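Local coordinates for protein cytochrome P450 CYP260B1 (Sorangium cellulosum, PDB 5HIW) that is a bacterial cytochrome P450, a largely helical haem protein that holds a protoporphyrin IX containing iron in a pocket within its fold, at residues A[15-23]-A[302-310]; A[137-145]-A[180-188]. One frame throughout, in Å; residues are numbered along the deposited sequence.

How the interactions relate
Two ways of packing a helix in the cytochrome P450 fold are seen here, on opposite sides of the chain's centre. Interaction 1 ties the N-terminal helix to the loop after strand 298-302, two segments far apart in sequence. Interaction 2 falls wholly within the sequence spanned by interaction 1 and joins two helical elements much closer along the chain. Their centres are 39 Å apart and their nearest atoms about 21 Å, so they do not touch. Both lie near the haem to different degrees: Leu303 of interaction 1 touches it, the side chain of Ile304 lies about 10 Å away, and that of Phe140 in interaction 2 about 6 Å away.

Interaction 1: residues A[15-23]-A[302-310]; sequences PSAFGIHLA and SLIARHYDE
The ring of Tyr308 lies with one face over the backbone of Gly19, whose CA sits 3.8 Å from the ring centroid and 18° off its normal, a CH-pi contact. Ile20 N and Ser16 O approach the same ring obliquely. The second aromatic group, Phe18, carries Leu22 CD1 over one face, offset toward the rim, while Ile304 CD1 meets its edge near the ring plane, 4.2 Å from Phe18 CE2. The principle illustrated is helix packing through a glycine: with no side chain at Gly19, an aromatic ring can rest directly on the helix backbone. Tyr308 CB comes within 3.3 Å of Gly19 O, and the hydroxyl end is equally close-packed, with Tyr308 OH 3.1 Å from Ser16 CB. That hydroxyl is hydrogen-bonded to the backbone O of Trp271. Further along the helix, Ala23 CB meets Tyr308 CB at 3.8 Å.

Leu22 closes the other flank. Its CD1, carried away from the backbone by an extended chi2 (-179°), reaches Ile304 CG2 and lies 3.8 Å from Ser302 OG. No hydrogen bond crosses between the segments; the loop is shaped from within. Ser302 OG, anti to its own N (chi1 178°), accepts from the backbone N of Ile304 and of Ala305, 3.1 Å in the latter case, forming an ST turn and ST motif. Ile304 CG2 faces the helix, meeting Gly19 CA as well as Leu22.

Around this apolar seam, Phe382 meets the Phe18 ring, and Trp271 of helix 261-271 touches Ser16. Arg270, the arginine of that helix's ExxR motif, is hydrogen-bonded to His307 O. Ser302 pairs through its backbone with Val42 of strand 39-42, so helix 17-28 packs against a loop that runs directly out of the mixed sheet.

Interaction 2: residues A[137-145]-A[180-188]; sequences SALFGLPEE and MEAQLREIA
Leu142 and Ile187 both place their gamma branch (CG and CG1) anti to the carbonyl carbon (chi1 -64° and -66°), and their ends meet nearly at right angles, Leu142 CD2 lying 3.7 Å from Ile187 CD1. In the helical part of the P450 fold, this joins the turn ending helix 130-140 to helix 167-191, elements that chain order suggests are the E and G helices. The turn exemplifies helix termination at a glycine: Gly141 leaves helical geometry with a positive phi of 73°, and Leu142 N returns to Ser137 O at 2.9 Å. Leu142, next after the glycine, divides its branches. CD2 packs against both Ile187 and Leu184, touching Leu184 CD2 at 4.1 Å, while CD1 meets Met180 CE, brought round by a chain bent at chi2 and chi3. Ile187 CD1 also sits 3.4 Å from Gly141 O.

Helix 147-162 packs against Met180, while Val222 of helix 218-229 touches both Phe140 and Leu184. No hydrogen bond links the two segments. Gln183 NE2 is hydrogen-bonded to Asn150 OD1, and Gln183 OE1 lies 3.6 Å from the methyl carbon Leu142 CD2, although this oxygen is hydrogen-bonded elsewhere.

Interaction 1: residues A[15-23]-A[302-310]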
# COMPACT_ATOMS: atom_id res chain seq x y z
N PRO A 15 4.62 -18.09 -3.78
CA PRO A 15 4.67 -16.66 -3.53
C PRO A 15 5.99 -15.95 -3.81
O PRO A 15 5.98 -14.72 -4.05
CB PRO A 15 4.23 -16.54 -2.09
CG PRO A 15 4.38 -17.88 -1.50
CD PRO A 15 4.12 -18.82 -2.61
N SER A 16 7.10 -16.67 -3.83
CA SER A 16 8.38 -16.04 -4.03
C SER A 16 8.89 -16.17 -5.49
O SER A 16 9.91 -15.58 -5.84
CB SER A 16 9.39 -16.61 -3.01
OG SER A 16 9.74 -17.91 -3.48
N ALA A 17 8.11 -16.81 -6.38
CA ALA A 17 8.63 -17.09 -7.74
C ALA A 17 8.77 -15.81 -8.54
O ALA A 17 9.71 -15.67 -9.35
CB ALA A 17 7.75 -18.07 -8.51
N PHE A 18 7.87 -14.87 -8.30
CA PHE A 18 7.92 -13.63 -9.06
C PHE A 18 9.13 -12.82 -8.69
O PHE A 18 9.80 -12.30 -9.56
CB PHE A 18 6.68 -12.82 -8.85
CG PHE A 18 6.62 -11.54 -9.65
CD1 PHE A 18 6.73 -11.56 -11.03
CD2 PHE A 18 6.35 -10.33 -9.05
CE1 PHE A 18 6.66 -10.43 -11.76
CE2 PHE A 18 6.25 -9.19 -9.79
CZ PHE A 18 6.41 -9.23 -11.16
N GLY A 19 9.48 -12.72 -7.42
CA GLY A 19 10.64 -11.90 -7.06
C GLY A 19 11.91 -12.55 -7.57
O GLY A 19 12.84 -11.89 -8.02
N ILE A 20 11.92 -13.87 -7.51
CA ILE A 20 13.07 -14.64 -8.08
C ILE A 20 13.24 -14.34 -9.58
O ILE A 20 14.38 -14.08 -10.07
CB ILE A 20 12.87 -16.13 -7.86
CG1 ILE A 20 13.06 -16.47 -6.36
CG2 ILE A 20 13.91 -16.93 -8.72
CD1 ILE A 20 12.73 -17.90 -5.91
N HIS A 21 12.13 -14.39 -10.28
CA HIS A 21 12.01 -14.11 -11.73
C HIS A 21 12.49 -12.73 -12.08
O HIS A 21 13.31 -12.56 -13.00
CB HIS A 21 10.54 -14.31 -12.09
CG HIS A 21 10.18 -14.11 -13.52
ND1 HIS A 21 9.24 -13.15 -13.91
CD2 HIS A 21 10.50 -14.81 -14.63
CE1 HIS A 21 9.07 -13.25 -15.21
NE2 HIS A 21 9.83 -14.22 -15.67
N LEU A 22 12.05 -11.72 -11.33
CA LEU A 22 12.56 -10.39 -11.56
C LEU A 22 14.02 -10.20 -11.27
O LEU A 22 14.70 -9.48 -12.01
CB LEU A 22 11.78 -9.33 -10.76
CG LEU A 22 10.32 -9.20 -11.16
CD1 LEU A 22 9.72 -8.10 -10.30
CD2 LEU A 22 10.09 -8.87 -12.63
N ALA A 23 14.51 -10.76 -10.17
CA ALA A 23 15.92 -10.58 -9.87
C ALA A 23 16.80 -11.30 -10.96
O ALA A 23 17.84 -10.74 -11.33
CB ALA A 23 16.24 -11.12 -8.50
N SER A 302 10.49 -1.05 -10.56
CA SER A 302 10.19 -2.21 -9.77
C SER A 302 10.58 -1.97 -8.30
O SER A 302 11.71 -1.63 -7.98
CB SER A 302 10.97 -3.44 -10.22
OG SER A 302 10.67 -4.56 -9.36
N LEU A 303 9.61 -2.14 -7.44
CA LEU A 303 9.84 -2.06 -6.00
C LEU A 303 10.06 -3.43 -5.40
O LEU A 303 10.17 -3.56 -4.21
CB LEU A 303 8.70 -1.30 -5.34
CG LEU A 303 8.45 0.11 -5.83
CD1 LEU A 303 7.24 0.79 -5.17
CD2 LEU A 303 9.60 1.06 -5.70
N ILE A 304 10.12 -4.49 -6.25
CA ILE A 304 10.34 -5.85 -5.79
C ILE A 304 11.74 -6.43 -6.09
O ILE A 304 12.24 -7.22 -5.31
CB ILE A 304 9.21 -6.80 -6.34
CG1 ILE A 304 7.85 -6.52 -5.62
CG2 ILE A 304 9.51 -8.29 -6.22
CD1 ILE A 304 6.56 -7.04 -6.25
N ALA A 305 12.30 -6.13 -7.26
CA ALA A 305 13.51 -6.84 -7.65
C ALA A 305 14.64 -6.72 -6.60
O ALA A 305 15.27 -7.70 -6.28
CB ALA A 305 13.98 -6.31 -8.95
N ARG A 306 14.83 -5.55 -6.06
CA ARG A 306 15.83 -5.33 -4.93
C ARG A 306 15.65 -6.32 -3.84
O ARG A 306 16.63 -6.81 -3.28
CB ARG A 306 15.75 -3.91 -4.37
CG ARG A 306 16.87 -3.52 -3.43
CD ARG A 306 16.88 -2.04 -3.08
NE ARG A 306 18.24 -1.68 -2.69
CZ ARG A 306 18.77 -1.85 -1.47
NH1 ARG A 306 18.08 -2.35 -0.45
NH2 ARG A 306 20.04 -1.54 -1.27
N HIS A 307 14.39 -6.65 -3.46
CA HIS A 307 14.18 -7.52 -2.35
C HIS A 307 14.74 -8.92 -2.55
O HIS A 307 14.93 -9.67 -1.59
CB HIS A 307 12.68 -7.61 -2.04
CG HIS A 307 12.09 -6.27 -1.67
ND1 HIS A 307 10.73 -6.05 -1.64
CD2 HIS A 307 12.67 -5.09 -1.35
CE1 HIS A 307 10.51 -4.80 -1.27
NE2 HIS A 307 11.67 -4.20 -1.08
N TYR A 308 14.84 -9.33 -3.82
CA TYR A 308 15.37 -10.66 -4.22
C TYR A 308 16.86 -10.62 -4.76
O TYR A 308 17.32 -11.59 -5.31
CB TYR A 308 14.37 -11.29 -5.21
CG TYR A 308 13.26 -11.95 -4.47
CD1 TYR A 308 12.26 -11.20 -3.84
CD2 TYR A 308 13.24 -13.29 -4.28
CE1 TYR A 308 11.24 -11.80 -3.12
CE2 TYR A 308 12.28 -13.89 -3.51
CZ TYR A 308 11.26 -13.12 -2.93
OH TYR A 308 10.28 -13.77 -2.21
N ASP A 309 17.58 -9.52 -4.58
CA ASP A 309 19.04 -9.42 -4.98
C ASP A 309 19.87 -9.99 -3.83
O ASP A 309 19.97 -9.37 -2.81
CB ASP A 309 19.35 -7.96 -5.27
CG ASP A 309 20.77 -7.69 -5.64
OD1 ASP A 309 21.66 -8.56 -5.40
OD2 ASP A 309 20.97 -6.56 -6.12
N GLU A 310 20.39 -11.22 -3.99
CA GLU A 310 21.26 -11.94 -3.00
C GLU A 310 22.44 -11.14 -2.49
O GLU A 310 22.93 -11.41 -1.43
CB GLU A 310 21.83 -13.24 -3.64
CG GLU A 310 22.34 -12.97 -5.06
CD GLU A 310 23.51 -13.81 -5.51
OE1 GLU A 310 23.34 -15.05 -5.55
OE2 GLU A 310 24.58 -13.21 -5.85

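Interaction 2: residues A[137-145]-A[180-188]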
# COMPACT_ATOMS: atom_id res chain seq x y z
N SER A 137 -13.62 4.55 7.88
CA SER A 137 -14.82 5.30 8.32
C SER A 137 -14.64 5.82 9.75
O SER A 137 -14.96 6.97 10.00
CB SER A 137 -16.10 4.47 8.20
OG SER A 137 -16.40 4.42 6.79
N ALA A 138 -14.09 5.00 10.61
CA ALA A 138 -13.89 5.41 12.03
C ALA A 138 -12.88 6.51 12.20
O ALA A 138 -13.09 7.42 13.02
CB ALA A 138 -13.52 4.28 12.86
N LEU A 139 -11.77 6.42 11.48
CA LEU A 139 -10.78 7.52 11.47
C LEU A 139 -11.35 8.84 11.01
O LEU A 139 -10.93 9.87 11.51
CB LEU A 139 -9.56 7.25 10.61
CG LEU A 139 -8.59 6.19 11.14
CD1 LEU A 139 -7.49 5.90 10.10
CD2 LEU A 139 -7.88 6.59 12.43
N PHE A 140 -12.23 8.83 10.01
CA PHE A 140 -12.64 10.05 9.41
C PHE A 140 -14.08 10.50 9.69
O PHE A 140 -14.53 11.47 9.06
CB PHE A 140 -12.31 10.06 7.91
CG PHE A 140 -10.84 9.82 7.58
CD1 PHE A 140 -9.85 10.75 7.98
CD2 PHE A 140 -10.42 8.68 6.89
CE1 PHE A 140 -8.51 10.53 7.68
CE2 PHE A 140 -9.11 8.44 6.62
CZ PHE A 140 -8.13 9.39 6.98
N GLY A 141 -14.72 9.88 10.66
CA GLY A 141 -16.04 10.31 11.20
C GLY A 141 -17.13 9.99 10.19
O GLY A 141 -18.17 10.61 10.22
N LEU A 142 -16.88 9.05 9.29
CA LEU A 142 -17.92 8.63 8.35
C LEU A 142 -18.85 7.67 9.01
O LEU A 142 -18.46 6.78 9.72
CB LEU A 142 -17.35 8.07 7.05
CG LEU A 142 -16.55 9.00 6.18
CD1 LEU A 142 -15.63 8.25 5.19
CD2 LEU A 142 -17.47 9.92 5.40
N PRO A 143 -20.12 7.76 8.70
CA PRO A 143 -21.13 6.96 9.38
C PRO A 143 -21.04 5.50 9.09
O PRO A 143 -20.86 5.17 7.94
CB PRO A 143 -22.49 7.51 8.81
CG PRO A 143 -22.12 8.61 7.87
CD PRO A 143 -20.62 8.71 7.72
N GLU A 144 -21.25 4.66 10.08
CA GLU A 144 -21.25 3.26 9.92
C GLU A 144 -22.29 2.81 8.88
O GLU A 144 -22.01 1.89 8.13
CB GLU A 144 -21.51 2.52 11.22
CG GLU A 144 -21.73 1.03 10.95
CD GLU A 144 -21.10 0.06 11.91
OE1 GLU A 144 -20.18 0.45 12.67
OE2 GLU A 144 -21.57 -1.10 11.86
N GLU A 145 -23.43 3.47 8.79
CA GLU A 145 -24.48 2.96 7.87
C GLU A 145 -24.11 3.20 6.41
O GLU A 145 -24.77 2.66 5.50
CB GLU A 145 -25.86 3.58 8.22
CG GLU A 145 -25.99 5.01 7.84
CD GLU A 145 -25.54 5.99 8.90
OE1 GLU A 145 -24.86 5.60 9.95
OE2 GLU A 145 -25.85 7.19 8.61
N MET A 180 -18.20 11.88 -2.00
CA MET A 180 -17.39 11.70 -0.80
C MET A 180 -17.07 13.09 -0.22
O MET A 180 -17.11 13.30 0.98
CB MET A 180 -16.08 10.99 -1.15
CG MET A 180 -16.24 9.50 -1.37
SD MET A 180 -16.55 8.53 0.10
CE MET A 180 -15.91 9.70 1.33
N GLU A 181 -16.72 14.00 -1.12
CA GLU A 181 -16.41 15.39 -0.75
C GLU A 181 -17.56 16.04 0.03
O GLU A 181 -17.35 16.64 1.09
CB GLU A 181 -16.06 16.18 -2.03
CG GLU A 181 -14.90 17.15 -1.90
CD GLU A 181 -14.74 18.00 -3.16
OE1 GLU A 181 -15.77 18.40 -3.76
OE2 GLU A 181 -13.59 18.28 -3.53
N ALA A 182 -18.79 15.78 -0.40
CA ALA A 182 -19.94 16.34 0.29
C ALA A 182 -20.15 15.76 1.68
O ALA A 182 -20.48 16.47 2.62
CB ALA A 182 -21.18 16.14 -0.57
N GLN A 183 -19.96 14.45 1.84
CA GLN A 183 -20.00 13.87 3.16
C GLN A 183 -18.88 14.47 4.06
O GLN A 183 -19.06 14.70 5.25
CB GLN A 183 -19.75 12.34 3.13
CG GLN A 183 -20.90 11.57 2.55
CD GLN A 183 -20.59 10.10 2.51
OE1 GLN A 183 -20.56 9.43 3.53
NE2 GLN A 183 -20.52 9.59 1.30
N LEU A 184 -17.74 14.61 3.47
CA LEU A 184 -16.51 15.01 4.25
C LEU A 184 -16.53 16.53 4.54
O LEU A 184 -16.12 16.96 5.60
CB LEU A 184 -15.31 14.67 3.45
CG LEU A 184 -14.92 13.19 3.49
CD1 LEU A 184 -13.84 13.04 2.47
CD2 LEU A 184 -14.47 12.73 4.86
N ARG A 185 -17.04 17.33 3.60
CA ARG A 185 -17.36 18.75 3.89
C ARG A 185 -18.28 18.89 5.04
O ARG A 185 -18.06 19.71 5.90
CB ARG A 185 -18.04 19.42 2.72
CG ARG A 185 -17.12 20.29 1.95
CD ARG A 185 -17.76 20.83 0.71
NE ARG A 185 -16.69 21.43 -0.08
CZ ARG A 185 -16.22 20.95 -1.22
NH1 ARG A 185 -16.77 19.88 -1.80
NH2 ARG A 185 -15.22 21.58 -1.82
N GLU A 186 -19.36 18.14 5.03
CA GLU A 186 -20.32 18.26 6.10
C GLU A 186 -19.70 17.94 7.45
O GLU A 186 -19.95 18.62 8.44
CB GLU A 186 -21.47 17.32 5.84
CG GLU A 186 -22.40 17.15 7.01
CD GLU A 186 -23.58 16.32 6.60
OE1 GLU A 186 -23.39 15.49 5.70
OE2 GLU A 186 -24.68 16.52 7.13
N ILE A 187 -18.90 16.87 7.48
CA ILE A 187 -18.19 16.51 8.69
C ILE A 187 -17.16 17.61 9.05
O ILE A 187 -17.05 17.98 10.21
CB ILE A 187 -17.50 15.12 8.50
CG1 ILE A 187 -18.55 14.04 8.36
CG2 ILE A 187 -16.64 14.78 9.73
CD1 ILE A 187 -18.04 12.81 7.60
N ALA A 188 -16.38 18.06 8.09
CA ALA A 188 -15.34 19.08 8.36
C ALA A 188 -15.93 20.45 8.87
O ALA A 188 -15.35 21.15 9.77
CB ALA A 188 -14.53 19.33 7.14